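Local coordinates for putative type VI secretion protein (Escherichia coli, PDB 4HH5), which is the N-terminal domain of a ClpV-type AAA+ ATPase of type VI secretion, a probable chaperone-like motor whose other domains probably hydrolyse ATP, at residues Glu41-Leu44 with Leu45-Glu49; Ala68-Gln71 with Ser72-Trp76; Thr123-Pro126 with His127-Arg130. One frame throughout, in Å; residues are numbered along the deposited sequence.

Interaction 1: Glu41-Leu44 with Leu45-Glu49; sequences EHWL and LKLLE
Glu41-Leu44 and Leu45-Glu49 are successive turns of the helix 40-50, joined by four i to i+4 backbone bonds. Leu45 N donates to Glu41 O, Lys46 N to His42 O at a longer 3.3 Å, Leu47 N to Trp43 O at 2.8 Å and Leu48 N to Leu44 O. One turn on from Trp43, Leu47 lies against its indole. Leu47 CD1 sits over one face, 4.2 Å from the centroid of the five-membered ring in a CH-pi contact, and Leu47 CG approaches Trp43 CD1 at 4.0 Å. The indole reaches this place because its CG is anti to the backbone N (chi1 -157°), while NE1 is held by the carbonyl of Cys19. In the mainly helical Clp N-terminal domain this helix is a central element, with helix 17-32 along the Trp43 and Leu47 side, helix 92-107 packing on the indole through Leu94, Leu97 and Leu98, and helix 66-78 along the Leu45 and Leu48 side. Leu44 CD2 approaches Leu47 CD1 at 4.4 Å, a loose contact that continues the apolar surface toward Leu134 and Leu137. Farther along, the chain of Lys46 bends at chi2 (-77°) and its NZ forms a salt bridge with Glu49 OE1 at 3.0 Å, meeting that oxygen from above the carboxylate plane.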
ATOM      1  N   GLU A  41      -4.231   4.092  -4.592  1.00 21.63           N
ATOM      2  CA  GLU A  41      -3.491   4.223  -5.853  1.00 21.08           C
ATOM      3  C   GLU A  41      -2.297   5.164  -5.676  1.00 22.82           C
ATOM      4  O   GLU A  41      -1.217   4.850  -6.184  1.00 21.31           O
ATOM      5  CB  GLU A  41      -4.390   4.694  -7.011  1.00 22.70           C
ATOM      6  CG  GLU A  41      -5.405   3.663  -7.480  1.00 26.27           C
ATOM      7  CD  GLU A  41      -6.720   3.608  -6.725  1.00 36.19           C
ATOM      8  OE1 GLU A  41      -6.850   4.250  -5.656  1.00 25.16           O
ATOM      9  OE2 GLU A  41      -7.636   2.919  -7.222  1.00 29.88           O
ATOM     10  N   HIS A  42      -2.481   6.299  -4.935  1.00 19.03           N
ATOM     11  CA  HIS A  42      -1.394   7.254  -4.644  1.00 18.98           C
ATOM     12  C   HIS A  42      -0.292   6.538  -3.849  1.00 20.06           C
ATOM     13  O   HIS A  42       0.898   6.716  -4.136  1.00 18.70           O
ATOM     14  CB  HIS A  42      -1.892   8.458  -3.829  1.00 20.28           C
ATOM     15  CG  HIS A  42      -2.713   9.450  -4.601  1.00 24.30           C
ATOM     16  ND1 HIS A  42      -4.076   9.576  -4.392  1.00 26.42           N
ATOM     17  CD2 HIS A  42      -2.323  10.370  -5.513  1.00 26.30           C
ATOM     18  CE1 HIS A  42      -4.479  10.540  -5.207  1.00 25.90           C
ATOM     19  NE2 HIS A  42      -3.462  11.056  -5.895  1.00 26.03           N
ATOM     20  N   TRP A  43      -0.701   5.726  -2.861  1.00 16.20           N
ATOM     21  CA  TRP A  43       0.195   4.950  -2.010  1.00 16.20           C
ATOM     22  C   TRP A  43       0.954   3.894  -2.808  1.00 18.79           C
ATOM     23  O   TRP A  43       2.170   3.805  -2.672  1.00 18.10           O
ATOM     24  CB  TRP A  43      -0.589   4.302  -0.870  1.00 15.66           C
ATOM     25  CG  TRP A  43       0.226   3.948   0.343  1.00 16.71           C
ATOM     26  CD1 TRP A  43       1.555   4.192   0.555  1.00 19.16           C
ATOM     27  CD2 TRP A  43      -0.257   3.302   1.527  1.00 16.88           C
ATOM     28  NE1 TRP A  43       1.929   3.725   1.794  1.00 18.74           N
ATOM     29  CE2 TRP A  43       0.830   3.189   2.418  1.00 20.31           C
ATOM     30  CE3 TRP A  43      -1.516   2.831   1.932  1.00 18.74           C
ATOM     31  CZ2 TRP A  43       0.695   2.636   3.693  1.00 20.08           C
ATOM     32  CZ3 TRP A  43      -1.651   2.288   3.199  1.00 20.51           C
ATOM     33  CH2 TRP A  43      -0.552   2.196   4.064  1.00 20.96           C
ATOM     34  N   LEU A  44       0.251   3.101  -3.647  1.00 16.11           N
ATOM     35  CA  LEU A  44       0.879   2.050  -4.471  1.00 16.19           C
ATOM     36  C   LEU A  44       1.910   2.627  -5.436  1.00 19.43           C
ATOM     37  O   LEU A  44       2.980   2.041  -5.600  1.00 17.99           O
ATOM     38  CB  LEU A  44      -0.163   1.198  -5.230  1.00 16.69           C
ATOM     39  CG  LEU A  44      -1.039   0.270  -4.368  1.00 22.00           C
ATOM     40  CD1 LEU A  44      -2.301  -0.123  -5.107  1.00 22.62           C
ATOM     41  CD2 LEU A  44      -0.282  -0.978  -3.916  1.00 23.29           C
ATOM     42  N   LEU A  45       1.612   3.798  -6.028  1.00 17.15           N
ATOM     43  CA  LEU A  45       2.524   4.491  -6.936  1.00 17.87           C
ATOM     44  C   LEU A  45       3.845   4.763  -6.202  1.00 19.72           C
ATOM     45  O   LEU A  45       4.907   4.435  -6.719  1.00 19.11           O
ATOM     46  CB  LEU A  45       1.877   5.806  -7.406  1.00 18.93           C
ATOM     47  CG  LEU A  45       2.626   6.634  -8.456  1.00 25.42           C
ATOM     48  CD1 LEU A  45       1.670   7.241  -9.425  1.00 26.58           C
ATOM     49  CD2 LEU A  45       3.412   7.770  -7.809  1.00 29.45           C
ATOM     50  N   LYS A  46       3.765   5.345  -4.992  1.00 16.32           N
ATOM     51  CA  LYS A  46       4.934   5.679  -4.185  1.00 16.47           C
ATOM     52  C   LYS A  46       5.647   4.468  -3.638  1.00 19.54           C
ATOM     53  O   LYS A  46       6.876   4.497  -3.553  1.00 19.01           O
ATOM     54  CB  LYS A  46       4.604   6.700  -3.098  1.00 19.73           C
ATOM     55  CG  LYS A  46       4.368   8.100  -3.667  1.00 24.50           C
ATOM     56  CD  LYS A  46       5.688   8.784  -4.035  1.00 29.78           C
ATOM     57  CE  LYS A  46       5.486   9.955  -4.959  1.00 40.87           C
ATOM     58  NZ  LYS A  46       6.782  10.518  -5.409  1.00 48.72           N
ATOM     59  N   LEU A  47       4.907   3.380  -3.340  1.00 15.78           N
ATOM     60  CA  LEU A  47       5.536   2.133  -2.905  1.00 16.18           C
ATOM     61  C   LEU A  47       6.402   1.568  -4.047  1.00 21.84           C
ATOM     62  O   LEU A  47       7.577   1.262  -3.835  1.00 21.01           O
ATOM     63  CB  LEU A  47       4.496   1.096  -2.447  1.00 15.92           C
ATOM     64  CG  LEU A  47       3.865   1.316  -1.058  1.00 19.51           C
ATOM     65  CD1 LEU A  47       2.561   0.516  -0.932  1.00 19.63           C
ATOM     66  CD2 LEU A  47       4.826   0.901   0.065  1.00 17.55           C
ATOM     67  N   LEU A  48       5.831   1.489  -5.264  1.00 19.64           N
ATOM     68  CA  LEU A  48       6.537   1.003  -6.454  1.00 20.27           C
ATOM     69  C   LEU A  48       7.670   1.938  -6.848  1.00 24.90           C
ATOM     70  O   LEU A  48       8.688   1.472  -7.352  1.00 24.69           O
ATOM     71  CB  LEU A  48       5.574   0.781  -7.639  1.00 20.60           C
ATOM     72  CG  LEU A  48       4.478  -0.279  -7.461  1.00 25.86           C
ATOM     73  CD1 LEU A  48       3.560  -0.286  -8.650  1.00 27.02           C
ATOM     74  CD2 LEU A  48       5.062  -1.688  -7.241  1.00 28.15           C
ATOM     75  N   GLU A  49       7.522   3.254  -6.573  1.00 21.65           N
ATOM     76  CA  GLU A  49       8.574   4.230  -6.844  1.00 21.00           C
ATOM     77  C   GLU A  49       9.822   3.981  -5.986  1.00 23.77           C
ATOM     78  O   GLU A  49      10.947   4.188  -6.454  1.00 22.60           O
ATOM     79  CB  GLU A  49       8.067   5.654  -6.667  1.00 21.94           C
ATOM     80  CG  GLU A  49       9.030   6.659  -7.253  1.00 29.32           C
ATOM     81  CD  GLU A  49       8.448   8.024  -7.526  1.00 38.06           C
ATOM     82  OE1 GLU A  49       7.251   8.237  -7.229  1.00 37.89           O
ATOM     83  OE2 GLU A  49       9.183   8.869  -8.081  1.00 26.01           O
TER

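Interaction 2: Ala68-Gln71 with Ser72-Trp76; sequences AIWQ and SLLGW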
ATOM      1  N   ALA A  68       3.639  -1.782 -17.213  1.00 21.16           N
ATOM      2  CA  ALA A  68       2.199  -1.643 -17.445  1.00 20.90           C
ATOM      3  C   ALA A  68       1.473  -1.228 -16.157  1.00 23.78           C
ATOM      4  O   ALA A  68       0.551  -0.417 -16.222  1.00 23.00           O
ATOM      5  CB  ALA A  68       1.620  -2.925 -18.006  1.00 21.72           C
ATOM      6  N   ILE A  69       1.922  -1.732 -14.987  1.00 20.15           N
ATOM      7  CA  ILE A  69       1.328  -1.356 -13.696  1.00 19.32           C
ATOM      8  C   ILE A  69       1.601   0.121 -13.428  1.00 21.70           C
ATOM      9  O   ILE A  69       0.684   0.846 -13.051  1.00 19.16           O
ATOM     10  CB  ILE A  69       1.807  -2.255 -12.520  1.00 21.81           C
ATOM     11  CG1 ILE A  69       1.483  -3.751 -12.774  1.00 20.70           C
ATOM     12  CG2 ILE A  69       1.200  -1.772 -11.191  1.00 23.07           C
ATOM     13  CD1 ILE A  69       2.183  -4.735 -11.831  1.00 25.35           C
ATOM     14  N   TRP A  70       2.866   0.556 -13.625  1.00 20.54           N
ATOM     15  CA  TRP A  70       3.290   1.944 -13.433  1.00 21.73           C
ATOM     16  C   TRP A  70       2.488   2.880 -14.346  1.00 25.44           C
ATOM     17  O   TRP A  70       1.983   3.891 -13.868  1.00 25.90           O
ATOM     18  CB  TRP A  70       4.804   2.103 -13.697  1.00 21.22           C
ATOM     19  CG  TRP A  70       5.277   3.523 -13.575  1.00 22.28           C
ATOM     20  CD1 TRP A  70       5.545   4.390 -14.592  1.00 25.36           C
ATOM     21  CD2 TRP A  70       5.427   4.270 -12.361  1.00 21.78           C
ATOM     22  NE1 TRP A  70       5.894   5.622 -14.084  1.00 24.19           N
ATOM     23  CE2 TRP A  70       5.825   5.576 -12.717  1.00 25.48           C
ATOM     24  CE3 TRP A  70       5.278   3.954 -11.000  1.00 22.67           C
ATOM     25  CZ2 TRP A  70       6.068   6.572 -11.762  1.00 24.59           C
ATOM     26  CZ3 TRP A  70       5.550   4.932 -10.056  1.00 23.75           C
ATOM     27  CH2 TRP A  70       5.939   6.223 -10.439  1.00 24.28           C
ATOM     28  N   GLN A  71       2.370   2.539 -15.643  1.00 22.38           N
ATOM     29  CA  GLN A  71       1.624   3.336 -16.631  1.00 22.90           C
ATOM     30  C   GLN A  71       0.138   3.461 -16.288  1.00 25.92           C
ATOM     31  O   GLN A  71      -0.440   4.528 -16.471  1.00 25.17           O
ATOM     32  CB  GLN A  71       1.810   2.779 -18.051  1.00 24.55           C
ATOM     33  CG  GLN A  71       3.189   3.055 -18.665  1.00 40.41           C
ATOM     34  CD  GLN A  71       3.497   4.524 -18.868  1.00 62.49           C
ATOM     35  OE1 GLN A  71       2.647   5.321 -19.289  1.00 59.60           O
ATOM     36  NE2 GLN A  71       4.733   4.910 -18.587  1.00 53.63           N
ATOM     37  N   SER A  72      -0.467   2.380 -15.758  1.00 22.88           N
ATOM     38  CA  SER A  72      -1.876   2.358 -15.347  1.00 22.41           C
ATOM     39  C   SER A  72      -2.094   3.316 -14.179  1.00 25.31           C
ATOM     40  O   SER A  72      -3.090   4.040 -14.161  1.00 24.88           O
ATOM     41  CB  SER A  72      -2.285   0.942 -14.953  1.00 26.32           C
ATOM     42  OG  SER A  72      -2.120   0.071 -16.062  1.00 35.85           O
ATOM     43  N   LEU A  73      -1.138   3.342 -13.224  1.00 20.61           N
ATOM     44  CA  LEU A  73      -1.181   4.227 -12.064  1.00 20.48           C
ATOM     45  C   LEU A  73      -1.004   5.678 -12.479  1.00 27.10           C
ATOM     46  O   LEU A  73      -1.712   6.535 -11.947  1.00 26.37           O
ATOM     47  CB  LEU A  73      -0.168   3.814 -10.979  1.00 20.14           C
ATOM     48  CG  LEU A  73      -0.526   2.564 -10.165  1.00 23.84           C
ATOM     49  CD1 LEU A  73       0.673   2.071  -9.382  1.00 23.43           C
ATOM     50  CD2 LEU A  73      -1.698   2.821  -9.203  1.00 24.96           C
ATOM     51  N   LEU A  74      -0.135   5.945 -13.489  1.00 26.14           N
ATOM     52  CA  LEU A  74       0.066   7.294 -14.037  1.00 27.07           C
ATOM     53  C   LEU A  74      -1.204   7.782 -14.718  1.00 30.44           C
ATOM     54  O   LEU A  74      -1.563   8.952 -14.567  1.00 29.60           O
ATOM     55  CB  LEU A  74       1.195   7.326 -15.071  1.00 27.83           C
ATOM     56  CG  LEU A  74       2.629   7.378 -14.590  1.00 33.41           C
ATOM     57  CD1 LEU A  74       3.540   7.607 -15.762  1.00 33.98           C
ATOM     58  CD2 LEU A  74       2.846   8.491 -13.575  1.00 35.77           C
ATOM     59  N   GLY A  75      -1.840   6.884 -15.476  1.00 27.34           N
ATOM     60  CA  GLY A  75      -3.085   7.135 -16.192  1.00 27.57           C
ATOM     61  C   GLY A  75      -4.199   7.466 -15.225  1.00 31.88           C
ATOM     62  O   GLY A  75      -4.935   8.434 -15.430  1.00 31.07           O
ATOM     63  N   TRP A  76      -4.292   6.681 -14.138  1.00 28.32           N
ATOM     64  CA  TRP A  76      -5.255   6.878 -13.065  1.00 28.60           C
ATOM     65  C   TRP A  76      -5.000   8.234 -12.393  1.00 33.85           C
ATOM     66  O   TRP A  76      -5.954   8.962 -12.132  1.00 34.33           O
ATOM     67  CB  TRP A  76      -5.173   5.729 -12.038  1.00 27.56           C
ATOM     68  CG  TRP A  76      -6.120   5.892 -10.888  1.00 28.41           C
ATOM     69  CD1 TRP A  76      -7.372   5.363 -10.776  1.00 31.48           C
ATOM     70  CD2 TRP A  76      -5.907   6.676  -9.707  1.00 28.73           C
ATOM     71  NE1 TRP A  76      -7.944   5.753  -9.590  1.00 31.12           N
ATOM     72  CE2 TRP A  76      -7.074   6.576  -8.923  1.00 32.61           C
ATOM     73  CE3 TRP A  76      -4.842   7.475  -9.239  1.00 30.21           C
ATOM     74  CZ2 TRP A  76      -7.204   7.225  -7.690  1.00 32.30           C
ATOM     75  CZ3 TRP A  76      -4.982   8.142  -8.037  1.00 31.64           C
ATOM     76  CH2 TRP A  76      -6.148   8.007  -7.271  1.00 32.49           C
TER
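Hydrogen bonding between Ala68-Gln71 and Ser72-Trp76 is that of a regular alpha helix with one side-chain addition. Leu73 N, Leu74 N and Gly75 N donate to Ile69 O, Trp70 O and Gln71 O, the last at 2.9 Å. Ala68 O takes two bonds from one residue: Ser72 N reaches it at 3.0 Å and Ser72 OG at 2.7 Å, from opposite faces of the carbonyl plane. The hydroxyl, the donor here, lies beside its own backbone N (chi1 -60°), which turns it back toward the preceding turn, where the bond to Ala68 O should hold it. Two apolar pairs follow the same four-residue spacing. Leu74 leans obliquely on the indole of Trp70, with Leu74 CD1 3.5 Å from Trp70 NE1. Leu74 CG makes an off-centre CH-pi contact, 4.2 Å from the centroid of the five-membered ring and 29° off the normal. On the inner side Ile69 CG2 meets Leu73 CD1 at 4.3 Å, and both side chains rest on Leu48 of helix 40-50. Three residues apart, an amide meets a methyl: Gln71, bent at chi2, brings NE2 within 4.1 Å of Leu74 CD1. A serine hydroxyl bonded back to the i-4 carbonyl is a familiar feature of alpha helices. Helix 66-78 is also amphipathic, with Ile69 and Leu73 on helix 40-50 and Gln71 and Ser72 on its more exposed side.

Interaction 3: Thr123-Pro126 with His127-Arg130; sequences TENP and HLVR
A short 3-10 turn at residues 126-128 follows the end of helix 115-124 and leads the chain into the loop that precedes helix 142-147. Asn125 is the first residue to leave helical backbone angles, and its carbonyl opens the new turn: Leu128 N donates to Asn125 O at 3.2 Å. That bond is fairly straight at hydrogen, 166°, yet the donor stands above the carbonyl plane. One residue on, Val129 N makes a weak bond to Pro126 O at 3.4 Å, and Val129 CG2 lies equally near the same oxygen.

The side chains of Asn125 and Leu128 cross at about a right angle. Leu128 CG and CD1 lie against the amide, with Leu128 CG 3.5 Å from Asn125 ND2, while Leu128 CD1 also touches Asn125 CB at 3.8 Å. A chi1 of -165° swings the Asn125 amide away from its own N and lays it beside Leu128. The two polar ends of the amide have different partners. ND2 is hydrogen-bonded to Gln100 OE1 of helix 92-107, whereas Asn125 OD1 accepts at 2.7 Å from a water that in turn accepts from His127 N at 3.2 Å. Leu128 continues beyond the amide onto Ala96 and Leu97 of the same helix, and Val129 turns to Pro40 and Leu44 of helix 40-50.

Asn125 thus works in two ways within a single turn: its backbone carbonyl bonds Leu128 N, while its amide is held at both ends, by Gln100 and by the water, which should restrict its rotation. The water also satisfies His127 N, whose approach to the Asn125 carbonyl is too bent for a direct bond.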
ATOM      1  N   THR A 123      -6.098  -8.171  -1.974  1.00 24.04           N
ATOM      2  CA  THR A 123      -6.524  -9.400  -2.654  1.00 24.09           C
ATOM      3  C   THR A 123      -7.846  -9.967  -2.086  1.00 27.71           C
ATOM      4  O   THR A 123      -8.580 -10.653  -2.801  1.00 25.95           O
ATOM      5  CB  THR A 123      -5.345 -10.395  -2.763  1.00 32.55           C
ATOM      6  OG1 THR A 123      -5.587 -11.325  -3.821  1.00 36.10           O
ATOM      7  CG2 THR A 123      -5.056 -11.127  -1.463  1.00 29.56           C
ATOM      8  N   GLU A 124      -8.137  -9.664  -0.805  1.00 24.75           N
ATOM      9  CA  GLU A 124      -9.360 -10.084  -0.106  1.00 26.04           C
ATOM     10  C   GLU A 124     -10.486  -9.055  -0.250  1.00 29.46           C
ATOM     11  O   GLU A 124     -11.651  -9.390  -0.045  1.00 30.30           O
ATOM     12  CB  GLU A 124      -9.066 -10.366   1.375  1.00 28.02           C
ATOM     13  CG  GLU A 124      -8.459 -11.740   1.621  1.00 42.42           C
ATOM     14  CD  GLU A 124      -9.406 -12.929   1.671  1.00 71.61           C
ATOM     15  OE1 GLU A 124     -10.641 -12.724   1.697  1.00 72.46           O
ATOM     16  OE2 GLU A 124      -8.901 -14.076   1.711  1.00 65.30           O
ATOM     17  N   ASN A 125     -10.138  -7.807  -0.600  1.00 24.89           N
ATOM     18  CA  ASN A 125     -11.094  -6.721  -0.823  1.00 23.55           C
ATOM     19  C   ASN A 125     -10.669  -5.980  -2.110  1.00 26.86           C
ATOM     20  O   ASN A 125     -10.176  -4.851  -2.019  1.00 25.06           O
ATOM     21  CB  ASN A 125     -11.109  -5.784   0.392  1.00 22.71           C
ATOM     22  CG  ASN A 125     -12.286  -4.835   0.473  1.00 42.33           C
ATOM     23  OD1 ASN A 125     -13.141  -4.759  -0.421  1.00 34.12           O
ATOM     24  ND2 ASN A 125     -12.339  -4.069   1.553  1.00 30.93           N
ATOM     25  N   PRO A 126     -10.796  -6.611  -3.317  1.00 24.23           N
ATOM     26  CA  PRO A 126     -10.311  -5.949  -4.547  1.00 24.80           C
ATOM     27  C   PRO A 126     -10.899  -4.588  -4.898  1.00 30.66           C
ATOM     28  O   PRO A 126     -10.226  -3.795  -5.558  1.00 30.13           O
ATOM     29  CB  PRO A 126     -10.524  -6.996  -5.647  1.00 26.54           C
ATOM     30  CG  PRO A 126     -11.522  -7.941  -5.097  1.00 30.53           C
ATOM     31  CD  PRO A 126     -11.326  -7.959  -3.612  1.00 25.53           C
ATOM     32  N   HIS A 127     -12.105  -4.285  -4.404  1.00 29.22           N
ATOM     33  CA  HIS A 127     -12.760  -3.005  -4.673  1.00 30.49           C
ATOM     34  C   HIS A 127     -12.184  -1.782  -3.957  1.00 31.30           C
ATOM     35  O   HIS A 127     -12.624  -0.664  -4.227  1.00 29.58           O
ATOM     36  CB  HIS A 127     -14.284  -3.111  -4.577  1.00 33.06           C
ATOM     37  CG  HIS A 127     -14.879  -3.998  -5.627  1.00 37.83           C
ATOM     38  ND1 HIS A 127     -15.910  -4.873  -5.330  1.00 40.38           N
ATOM     39  CD2 HIS A 127     -14.558  -4.129  -6.938  1.00 40.68           C
ATOM     40  CE1 HIS A 127     -16.196  -5.488  -6.467  1.00 40.33           C
ATOM     41  NE2 HIS A 127     -15.398  -5.084  -7.460  1.00 40.69           N
ATOM     42  N   LEU A 128     -11.139  -1.976  -3.114  1.00 26.64           N
ATOM     43  CA  LEU A 128     -10.434  -0.868  -2.456  1.00 25.84           C
ATOM     44  C   LEU A 128      -9.648  -0.044  -3.497  1.00 28.77           C
ATOM     45  O   LEU A 128      -9.269   1.094  -3.224  1.00 28.19           O
ATOM     46  CB  LEU A 128      -9.498  -1.375  -1.354  1.00 25.82           C
ATOM     47  CG  LEU A 128     -10.159  -1.901  -0.076  1.00 30.62           C
ATOM     48  CD1 LEU A 128      -9.143  -2.557   0.812  1.00 30.53           C
ATOM     49  CD2 LEU A 128     -10.899  -0.790   0.687  1.00 33.54           C
ATOM     50  N   VAL A 129      -9.399  -0.634  -4.676  1.00 24.92           N
ATOM     51  CA  VAL A 129      -8.752   0.040  -5.807  1.00 25.69           C
ATOM     52  C   VAL A 129      -9.733   0.107  -6.975  1.00 30.29           C
ATOM     53  O   VAL A 129     -10.530  -0.813  -7.157  1.00 28.76           O
ATOM     54  CB  VAL A 129      -7.379  -0.546  -6.244  1.00 29.53           C
ATOM     55  CG1 VAL A 129      -6.281  -0.230  -5.230  1.00 28.79           C
ATOM     56  CG2 VAL A 129      -7.450  -2.046  -6.550  1.00 29.65           C
ATOM     57  N   ARG A 130      -9.674   1.197  -7.749  1.00 28.45           N
ATOM     58  CA  ARG A 130     -10.481   1.397  -8.950  1.00 28.70           C
ATOM     59  C   ARG A 130      -9.521   1.740 -10.097  1.00 33.67           C
ATOM     60  O   ARG A 130      -9.610   2.804 -10.713  1.00 34.57           O
ATOM     61  CB  ARG A 130     -11.501   2.508  -8.726  1.00 29.66           C
TER
HETATM   62  O   HOH W   1     -14.126  -5.966  -2.656  1.00 30.49           O

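Overall arrangement
Interaction 1 is the buried member, within helix 40-50 near the middle of the domain; interaction 2, within helix 66-78, is partly buried, and interaction 3, following the end of helix 115-124, lies at the surface. Interactions 1 and 2 share the i to i+4 tryptophan-leucine pairing, but the first pair is enclosed by neighbouring helices, whereas the second lies outward. Their helices pack directly, as where Leu45 O meets Trp70 CZ3 and His42 stacks edge-to-face with Trp76. Interaction 3 replaces regular helical bonding with a 3-10 turn and a water. It meets interaction 1 through a probable hydrogen bond from Arg130 N to Glu41 OE2, and interaction 2 where Arg130 O touches Trp76 CD1.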